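Uroporphyrinogen III synthase (Thermus thermophilus, PDB 1WCW) probably catalyses the cyclisation of hydroxymethylbilane to uroporphyrinogen III, with inversion of the last pyrrole ring, in tetrapyrrole biosynthesis. Local coordinates at residues E42-P47 with P162-P167; F63-G68 with A135-G140; F36-T41 with A192-F197. One frame throughout, in Å; residues are numbered along the deposited sequence.

Contact 1. Residues E42-P47 with P162-P167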
loop_
_atom_site.group_PDB
_atom_site.type_symbol
_atom_site.label_atom_id
_atom_site.label_comp_id
_atom_site.label_asym_id
_atom_site.label_seq_id
_atom_site.Cartn_x
_atom_site.Cartn_y
_atom_site.Cartn_z
ATOM N N GLU A 42 0.299 1.345 -12.901
ATOM C CA GLU A 42 -0.281 1.229 -14.227
ATOM C C GLU A 42 -1.449 0.295 -14.182
ATOM O O GLU A 42 -1.445 -0.759 -13.498
ATOM C CB GLU A 42 0.730 0.711 -15.238
ATOM C CG GLU A 42 1.292 -0.649 -14.906
ATOM C CD GLU A 42 2.181 -1.239 -15.979
ATOM O OE1 GLU A 42 2.457 -2.457 -15.894
ATOM O OE2 GLU A 42 2.602 -0.488 -16.894
ATOM N N LYS A 43 -2.510 0.711 -14.853
ATOM C CA LYS A 43 -3.688 -0.139 -14.910
ATOM C C LYS A 43 -3.405 -1.239 -15.880
ATOM O O LYS A 43 -2.744 -1.061 -16.898
ATOM C CB LYS A 43 -4.924 0.619 -15.414
ATOM C CG LYS A 43 -5.402 1.754 -14.550
ATOM C CD LYS A 43 -5.844 1.305 -13.145
ATOM C CE LYS A 43 -6.472 2.465 -12.363
ATOM N NZ LYS A 43 -6.764 2.044 -10.973
ATOM N N VAL A 44 -3.879 -2.428 -15.576
ATOM C CA VAL A 44 -3.729 -3.557 -16.465
ATOM C C VAL A 44 -4.968 -3.533 -17.448
ATOM O O VAL A 44 -6.115 -3.441 -17.003
ATOM C CB VAL A 44 -3.735 -4.880 -15.676
ATOM C CG1 VAL A 44 -3.712 -6.005 -16.617
ATOM C CG2 VAL A 44 -2.446 -4.980 -14.732
ATOM N N PRO A 45 -4.744 -3.593 -18.772
ATOM C CA PRO A 45 -5.875 -3.564 -19.724
ATOM C C PRO A 45 -6.749 -4.705 -19.409
ATOM O O PRO A 45 -6.316 -5.845 -19.219
ATOM C CB PRO A 45 -5.202 -3.706 -21.091
ATOM C CG PRO A 45 -3.827 -3.115 -20.846
ATOM C CD PRO A 45 -3.449 -3.640 -19.454
ATOM N N VAL A 46 -8.061 -4.439 -19.429
ATOM C CA VAL A 46 -9.014 -5.441 -19.085
ATOM C C VAL A 46 -8.867 -6.739 -19.909
ATOM O O VAL A 46 -8.953 -7.877 -19.407
ATOM C CB VAL A 46 -10.437 -4.834 -19.190
ATOM C CG1 VAL A 46 -11.515 -5.951 -19.087
ATOM C CG2 VAL A 46 -10.639 -3.807 -18.057
ATOM N N PRO A 47 -8.612 -6.590 -21.229
ATOM C CA PRO A 47 -8.458 -7.849 -21.982
ATOM C C PRO A 47 -7.338 -8.781 -21.489
ATOM O O PRO A 47 -7.396 -9.990 -21.692
ATOM C CB PRO A 47 -8.190 -7.365 -23.406
ATOM C CG PRO A 47 -8.888 -6.046 -23.474
ATOM C CD PRO A 47 -8.669 -5.417 -22.100
ATOM N N PRO A 162 -5.884 -6.145 -11.233
ATOM C CA PRO A 162 -6.426 -5.120 -12.161
ATOM C C PRO A 162 -5.491 -3.937 -12.407
ATOM O O PRO A 162 -5.688 -3.106 -13.337
ATOM C CB PRO A 162 -7.732 -4.698 -11.484
ATOM C CG PRO A 162 -7.510 -5.003 -9.996
ATOM C CD PRO A 162 -6.611 -6.207 -9.931
ATOM N N TYR A 163 -4.495 -3.824 -11.553
ATOM C CA TYR A 163 -3.504 -2.755 -11.714
ATOM C C TYR A 163 -2.251 -3.195 -11.008
ATOM O O TYR A 163 -2.247 -4.165 -10.219
ATOM C CB TYR A 163 -4.003 -1.420 -11.176
ATOM C CG TYR A 163 -4.119 -1.328 -9.660
ATOM C CD1 TYR A 163 -5.203 -1.856 -8.989
ATOM C CD2 TYR A 163 -3.126 -0.768 -8.909
ATOM C CE1 TYR A 163 -5.319 -1.834 -7.591
ATOM C CE2 TYR A 163 -3.206 -0.725 -7.518
ATOM C CZ TYR A 163 -4.303 -1.247 -6.867
ATOM O OH TYR A 163 -4.407 -1.209 -5.490
ATOM N N ARG A 164 -1.161 -2.490 -11.272
ATOM C CA ARG A 164 0.109 -2.844 -10.679
ATOM C C ARG A 164 0.854 -1.645 -10.159
ATOM O O ARG A 164 1.018 -0.653 -10.854
ATOM C CB ARG A 164 1.057 -3.478 -11.700
ATOM C CG ARG A 164 0.703 -4.808 -12.311
ATOM C CD ARG A 164 1.766 -5.112 -13.387
ATOM N NE ARG A 164 2.275 -6.465 -13.277
ATOM C CZ ARG A 164 3.117 -6.987 -14.150
ATOM N NH1 ARG A 164 3.544 -8.234 -13.994
ATOM N NH2 ARG A 164 3.532 -6.239 -15.172
ATOM N N HIS A 165 1.344 -1.740 -8.944
ATOM C CA HIS A 165 2.296 -0.749 -8.413
ATOM C C HIS A 165 3.618 -1.406 -8.718
ATOM O O HIS A 165 3.818 -2.610 -8.452
ATOM C CB HIS A 165 2.176 -0.593 -6.876
ATOM C CG HIS A 165 1.039 0.227 -6.488
ATOM N ND1 HIS A 165 0.146 -0.085 -5.489
ATOM C CD2 HIS A 165 0.612 1.401 -7.004
ATOM C CE1 HIS A 165 -0.776 0.852 -5.405
ATOM N NE2 HIS A 165 -0.517 1.768 -6.319
ATOM N N LEU A 166 4.529 -0.642 -9.298
ATOM C CA LEU A 166 5.866 -1.120 -9.577
ATOM C C LEU A 166 6.845 -0.151 -9.043
ATOM O O LEU A 166 6.530 1.009 -8.846
ATOM C CB LEU A 166 6.110 -1.073 -11.064
ATOM C CG LEU A 166 5.136 -1.873 -11.931
ATOM C CD1 LEU A 166 5.228 -1.459 -13.404
ATOM C CD2 LEU A 166 5.464 -3.302 -11.745
ATOM N N PRO A 167 8.050 -0.581 -8.775
ATOM C CA PRO A 167 9.057 0.381 -8.291
ATOM C C PRO A 167 9.449 1.328 -9.417
ATOM O O PRO A 167 9.239 1.026 -10.632
ATOM C CB PRO A 167 10.240 -0.512 -7.912
ATOM C CG PRO A 167 10.086 -1.740 -8.853
ATOM C CD PRO A 167 8.574 -1.949 -8.942
HETATM O O HOH W 1 -7.828 -3.137 -14.991
#

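Contact 2. Residues F63-G68 with A135-G140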
loop_
_atom_site.group_PDB
_atom_site.type_symbol
_atom_site.label_atom_id
_atom_site.label_comp_id
_atom_site.label_asym_id
_atom_site.label_seq_id
_atom_site.Cartn_x
_atom_site.Cartn_y
_atom_site.Cartn_z
ATOM N N PHE A 63 -13.581 -14.586 -1.478
ATOM C CA PHE A 63 -13.031 -13.439 -2.185
ATOM C C PHE A 63 -12.272 -12.600 -1.177
ATOM O O PHE A 63 -12.794 -12.163 -0.171
ATOM C CB PHE A 63 -14.162 -12.593 -2.822
ATOM C CG PHE A 63 -13.644 -11.351 -3.543
ATOM C CD1 PHE A 63 -12.942 -11.460 -4.753
ATOM C CD2 PHE A 63 -13.793 -10.097 -2.985
ATOM C CE1 PHE A 63 -12.381 -10.289 -5.375
ATOM C CE2 PHE A 63 -13.259 -8.963 -3.598
ATOM C CZ PHE A 63 -12.560 -9.051 -4.757
ATOM N N LEU A 64 -11.008 -12.345 -1.459
ATOM C CA LEU A 64 -10.148 -11.570 -0.604
ATOM C C LEU A 64 -9.705 -10.271 -1.317
ATOM O O LEU A 64 -8.943 -10.328 -2.346
ATOM C CB LEU A 64 -8.948 -12.408 -0.171
ATOM C CG LEU A 64 -8.155 -11.943 1.077
ATOM C CD1 LEU A 64 -7.252 -13.103 1.462
ATOM C CD2 LEU A 64 -7.343 -10.674 0.852
ATOM N N ALA A 65 -10.187 -9.151 -0.817
ATOM C CA ALA A 65 -9.835 -7.843 -1.354
ATOM C C ALA A 65 -8.701 -7.237 -0.545
ATOM O O ALA A 65 -8.817 -7.181 0.681
ATOM C CB ALA A 65 -11.060 -6.895 -1.250
ATOM N N THR A 66 -7.702 -6.691 -1.239
ATOM C CA THR A 66 -6.605 -6.057 -0.562
ATOM C C THR A 66 -6.651 -4.569 -0.659
ATOM O O THR A 66 -6.164 -3.906 0.288
ATOM C CB THR A 66 -5.244 -6.558 -1.084
ATOM O OG1 THR A 66 -5.136 -6.328 -2.509
ATOM C CG2 THR A 66 -5.051 -8.048 -0.798
ATOM N N THR A 67 -7.231 -3.978 -1.703
ATOM C CA THR A 67 -7.286 -2.543 -1.814
ATOM C C THR A 67 -8.636 -2.050 -2.324
ATOM O O THR A 67 -9.394 -2.780 -3.035
ATOM C CB THR A 67 -6.193 -1.990 -2.731
ATOM O OG1 THR A 67 -6.412 -2.435 -4.089
ATOM C CG2 THR A 67 -4.811 -2.469 -2.299
ATOM N N GLY A 68 -8.982 -0.801 -1.967
ATOM C CA GLY A 68 -10.239 -0.222 -2.424
ATOM C C GLY A 68 -10.189 -0.005 -3.907
ATOM O O GLY A 68 -11.187 -0.279 -4.598
ATOM N N ALA A 135 -10.580 -16.313 -4.624
ATOM C CA ALA A 135 -10.171 -15.250 -5.536
ATOM C C ALA A 135 -9.431 -14.220 -4.707
ATOM O O ALA A 135 -9.922 -13.799 -3.638
ATOM C CB ALA A 135 -11.392 -14.614 -6.143
ATOM N N LEU A 136 -8.241 -13.846 -5.131
ATOM C CA LEU A 136 -7.404 -12.917 -4.394
ATOM C C LEU A 136 -7.126 -11.716 -5.285
ATOM O O LEU A 136 -6.493 -11.865 -6.361
ATOM C CB LEU A 136 -6.102 -13.649 -3.996
ATOM C CG LEU A 136 -5.028 -12.766 -3.409
ATOM C CD1 LEU A 136 -5.443 -12.115 -2.128
ATOM C CD2 LEU A 136 -3.854 -13.626 -3.143
ATOM N N GLN A 137 -7.533 -10.543 -4.877
ATOM C CA GLN A 137 -7.250 -9.341 -5.649
ATOM C C GLN A 137 -5.897 -8.790 -5.211
ATOM O O GLN A 137 -5.670 -8.531 -4.017
ATOM C CB GLN A 137 -8.336 -8.321 -5.363
ATOM C CG GLN A 137 -8.100 -6.934 -6.006
ATOM C CD GLN A 137 -7.470 -5.946 -5.021
ATOM O OE1 GLN A 137 -6.443 -5.296 -5.330
ATOM N NE2 GLN A 137 -8.057 -5.815 -3.907
ATOM N N LEU A 138 -4.986 -8.621 -6.175
ATOM C CA LEU A 138 -3.603 -8.150 -6.000
ATOM C C LEU A 138 -3.427 -6.787 -6.655
ATOM O O LEU A 138 -4.319 -6.238 -7.329
ATOM C CB LEU A 138 -2.740 -9.156 -6.709
ATOM C CG LEU A 138 -2.850 -10.581 -6.177
ATOM C CD1 LEU A 138 -2.155 -11.568 -7.145
ATOM C CD2 LEU A 138 -2.228 -10.636 -4.760
ATOM N N TYR A 139 -2.257 -6.219 -6.398
ATOM C CA TYR A 139 -1.913 -4.895 -6.884
ATOM C C TYR A 139 -0.468 -4.825 -7.396
ATOM O O TYR A 139 0.121 -3.757 -7.414
ATOM C CB TYR A 139 -2.157 -3.858 -5.832
ATOM C CG TYR A 139 -1.563 -4.199 -4.512
ATOM C CD1 TYR A 139 -0.231 -3.874 -4.185
ATOM C CD2 TYR A 139 -2.340 -4.854 -3.524
ATOM C CE1 TYR A 139 0.330 -4.174 -2.894
ATOM C CE2 TYR A 139 -1.825 -5.157 -2.288
ATOM C CZ TYR A 139 -0.479 -4.809 -1.971
ATOM O OH TYR A 139 0.041 -5.041 -0.754
ATOM N N GLY A 140 0.062 -5.945 -7.827
ATOM C CA GLY A 140 1.395 -5.977 -8.462
ATOM C C GLY A 140 2.557 -6.472 -7.641
ATOM O O GLY A 140 3.591 -6.763 -8.192
#

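Contact 3. Residues F36-T41 with A192-F197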
loop_
_atom_site.group_PDB
_atom_site.type_symbol
_atom_site.label_atom_id
_atom_site.label_comp_id
_atom_site.label_asym_id
_atom_site.label_seq_id
_atom_site.Cartn_x
_atom_site.Cartn_y
_atom_site.Cartn_z
ATOM N N PHE A 36 10.399 12.842 -4.391
ATOM C CA PHE A 36 11.176 11.665 -4.796
ATOM C C PHE A 36 10.262 10.432 -4.834
ATOM O O PHE A 36 10.375 9.562 -3.943
ATOM C CB PHE A 36 12.383 11.459 -3.846
ATOM C CG PHE A 36 13.472 12.473 -4.040
ATOM C CD1 PHE A 36 13.731 13.471 -3.114
ATOM C CD2 PHE A 36 14.280 12.401 -5.163
ATOM C CE1 PHE A 36 14.813 14.366 -3.342
ATOM C CE2 PHE A 36 15.317 13.304 -5.348
ATOM C CZ PHE A 36 15.569 14.279 -4.432
ATOM N N PRO A 37 9.383 10.327 -5.832
ATOM C CA PRO A 37 8.511 9.145 -5.874
ATOM C C PRO A 37 9.326 7.883 -6.065
ATOM O O PRO A 37 10.309 7.851 -6.811
ATOM C CB PRO A 37 7.593 9.376 -7.077
ATOM C CG PRO A 37 8.306 10.435 -7.878
ATOM C CD PRO A 37 9.083 11.300 -6.909
ATOM N N VAL A 38 8.889 6.807 -5.440
ATOM C CA VAL A 38 9.585 5.547 -5.552
ATOM C C VAL A 38 8.717 4.520 -6.274
ATOM O O VAL A 38 9.177 3.347 -6.424
ATOM C CB VAL A 38 10.002 4.976 -4.177
ATOM C CG1 VAL A 38 10.980 5.921 -3.463
ATOM C CG2 VAL A 38 8.811 4.708 -3.280
ATOM N N GLN A 39 7.530 4.885 -6.727
ATOM C CA GLN A 39 6.666 3.927 -7.389
ATOM C C GLN A 39 6.069 4.514 -8.634
ATOM O O GLN A 39 6.004 5.752 -8.835
ATOM C CB GLN A 39 5.532 3.448 -6.484
ATOM C CG GLN A 39 4.308 4.318 -6.482
ATOM C CD GLN A 39 3.528 4.132 -5.174
ATOM O OE1 GLN A 39 3.825 4.776 -4.186
ATOM N NE2 GLN A 39 2.526 3.261 -5.180
ATOM N N ALA A 40 5.606 3.608 -9.465
ATOM C CA ALA A 40 4.905 3.915 -10.669
ATOM C C ALA A 40 3.618 3.052 -10.558
ATOM O O ALA A 40 3.592 2.040 -9.829
ATOM C CB ALA A 40 5.722 3.492 -11.797
ATOM N N THR A 41 2.535 3.450 -11.189
ATOM C CA THR A 41 1.333 2.649 -11.091
ATOM C C THR A 41 0.747 2.536 -12.499
ATOM O O THR A 41 0.752 3.513 -13.264
ATOM C CB THR A 41 0.341 3.316 -10.104
ATOM O OG1 THR A 41 0.983 3.509 -8.814
ATOM C CG2 THR A 41 -0.872 2.438 -9.940
ATOM N N ALA A 192 3.176 1.501 3.004
ATOM C CA ALA A 192 4.189 0.520 3.237
ATOM C C ALA A 192 4.899 0.123 1.990
ATOM O O ALA A 192 6.111 -0.126 2.032
ATOM C CB ALA A 192 3.552 -0.732 3.904
ATOM N N ILE A 193 4.177 0.034 0.857
ATOM C CA ILE A 193 4.862 -0.383 -0.353
ATOM C C ILE A 193 5.999 0.599 -0.752
ATOM O O ILE A 193 6.970 0.193 -1.388
ATOM C CB ILE A 193 3.827 -0.570 -1.504
ATOM C CG1 ILE A 193 4.406 -1.499 -2.569
ATOM C CG2 ILE A 193 3.420 0.783 -2.064
ATOM C CD1 ILE A 193 3.313 -1.903 -3.658
ATOM N N GLN A 194 5.923 1.862 -0.378
ATOM C CA GLN A 194 7.005 2.795 -0.725
ATOM C C GLN A 194 8.267 2.443 0.093
ATOM O O GLN A 194 9.372 2.570 -0.427
ATOM C CB GLN A 194 6.590 4.218 -0.354
ATOM C CG GLN A 194 5.523 4.686 -1.342
ATOM C CD GLN A 194 4.605 5.734 -0.839
ATOM O OE1 GLN A 194 4.844 6.311 0.184
ATOM N NE2 GLN A 194 3.552 6.006 -1.589
ATOM N N VAL A 195 8.097 2.011 1.347
ATOM C CA VAL A 195 9.232 1.582 2.166
ATOM C C VAL A 195 9.814 0.353 1.503
ATOM O O VAL A 195 11.038 0.274 1.373
ATOM C CB VAL A 195 8.735 1.202 3.602
ATOM C CG1 VAL A 195 9.929 0.705 4.431
ATOM C CG2 VAL A 195 8.114 2.414 4.292
ATOM N N GLU A 196 8.984 -0.612 1.085
ATOM C CA GLU A 196 9.478 -1.848 0.514
ATOM C C GLU A 196 10.199 -1.571 -0.772
ATOM O O GLU A 196 11.322 -2.082 -0.986
ATOM C CB GLU A 196 8.310 -2.824 0.261
ATOM C CG GLU A 196 7.425 -3.190 1.466
ATOM C CD GLU A 196 8.135 -3.874 2.616
ATOM O OE1 GLU A 196 7.507 -3.942 3.714
ATOM O OE2 GLU A 196 9.284 -4.343 2.489
ATOM N N PHE A 197 9.685 -0.690 -1.636
ATOM C CA PHE A 197 10.372 -0.411 -2.895
ATOM C C PHE A 197 11.696 0.270 -2.671
ATOM O O PHE A 197 12.684 -0.039 -3.354
ATOM C CB PHE A 197 9.503 0.474 -3.801
ATOM C CG PHE A 197 8.326 -0.241 -4.463
ATOM C CD1 PHE A 197 7.251 0.513 -4.921
ATOM C CD2 PHE A 197 8.280 -1.566 -4.676
ATOM C CE1 PHE A 197 6.158 -0.091 -5.600
ATOM C CE2 PHE A 197 7.156 -2.140 -5.383
ATOM C CZ PHE A 197 6.136 -1.379 -5.828
#

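Contact 1. Residues E42-P47 with P162-P167
E42 and R164 form an antiparallel hydrogen-bonded pair, E42 N donating to R164 O at 2.9 Å and R164 N to E42 O at 2.8 Å, and K43 and Y163 follow as a non-hydrogen-bonded pair. One more rung comes where 42-47 leaves the sheet: V44 N reaches P162 O at 3.0 Å, standing about 42° above the carbonyl plane. The same P162 O also accepts a hydrogen bond from a water that donates to V44 O as well, so this carbonyl is gripped twice and the two segments stay tied past the last strand pair.

On one face the E42 and R164 side chains run next to each other in the same direction. E42 CG sits between the backbone N and the carbonyl carbon (chi1 60°), and from there the chain runs out extended beside R164, its carboxylate almost coplanar with the guanidinium, 7° apart. E42 OE1 sits at the guanidinium edge, but at 4.0 Å from R164 NH2 the salt bridge is long; E42 OE1 is nearer to R164 CD, at 3.7 Å. The pairing belongs to the two-stranded antiparallel linker, formed by strand 39-43 and the far end of strand 155-167, that joins the two alpha/beta domains of HemD-type synthases. L166 CD1 adds an apolar neighbour to the E42 carboxylate.

V44 CG2 packs on the aliphatic start of the arginine, 4.0 Å from R164 CG. On the other face K43 bends at chi2 and lays CD against Y163 CB, at 3.8 Å; its ammonium group goes on to a salt bridge with D73 of helix 68-80.

Contact 2. Residues F63-G68 with A135-G140
F63 turns the edge of its ring to A135, F63 CD1 lying 3.8 Å from A135 CB near the ring plane; the two residues share this face of the sheet, and F63 CG is anti to the backbone N (chi1 178°). Helix 99-107 covers the ring there through L105. On the opposite face L64 and L136 run side by side in the same direction, with L64 CD2 meeting L136 CD1 at 3.8 Å, and L146 of helix 144-152 packs on L64. Between the two layers the strands are parallel neighbours, tied by L64 N to A135 O at 2.8 Å and by Q137 N to L64 O at 2.9 Å, both bonds nearly straight.

Beyond the strand ends the contact turns polar. T66 OG1 donates to Q137 O at 2.7 Å from about 38° above the carbonyl plane, and it also lies 3.3 Å from Y139 CD2, at the ring edge. T67 CG2 meets the same ring obliquely, 3.6 Å from Y139 CD2. T67 is the N-cap of helix 68-80: its OG1 takes the G70 N-H and is hydrogen-bonded to Y163 OH, while the Y139 hydroxyl is held by R97. Apolar packing thus gives way to a hydroxyl-rich rim at the C-terminal ends of the parallel strands; a glycerol, probably from the crystallisation liquor, lies about 4 Å from the Y139 side chain and may mark a pocket at this rim.

Contact 3. Residues F36-T41 with A192-F197
Q39 and Q194 meet obliquely through their amides, whose planes stand 72° apart. Q194 NE2 donates to Q39 OE1 at 2.9 Å, with an N-H...O angle of 156°; the acceptor lies close to the plane of the Q194 amide and the donor in the Q39 carbonyl plane. The same Q39 OE1 rests 3.3 Å from Q194 CG, so the Q194 chain also packs against the oxygen that its amide binds. Q194 is itself positioned by its own OE1, which accepts from V190 N just ahead of the helix.

Q39 CG lies between the backbone N and the carbonyl carbon (chi1 86°), and the chain beyond it is extended, crossing I193 at about a right angle. Q39 CB meets the edge of the F197 ring near its plane, 3.7 Å from F197 CE1. One face of that ring is taken by I193 CG1, 3.7 Å above the plane and offset toward the rim. V38 packs beside the start of the Q194 chain: V38 CG2 touches Q194 CB at 3.7 Å and the backbone O of Q194 at 3.6 Å, while I172 and L175 of helix 169-181 back the valine.

Here strand 39-43 departs from the parallel five-stranded domain, just after strand 32-35, and the first turns of helix 192-201 pack against its start. A two-stranded linker seated in this way between two alpha/beta domains is the hallmark of the uroporphyrinogen III synthase fold.

How the contacts relate
The three contacts follow the linker from one domain to the other. Contacts 1 and 3 share strand 39-43, and the ladder of contact 1 continues into contact 3 through a probable hydrogen bond from A40 N to L166 O, 2.8 Å. Toward the other domain, contact 1 joins contact 2, whose centre is about 13 Å away, by H165 N to Y139 O, also 2.8 Å and probable. Contacts 2 and 3 have centres about 18 Å apart yet touch, as where Y139 CE1 lies 3.8 Å from I193 CD1. That packing joins the two domains beside the linker, through the Y139 side chain that also lies about 4 Å from the glycerol; in this family the active site is placed in the interdomain cleft.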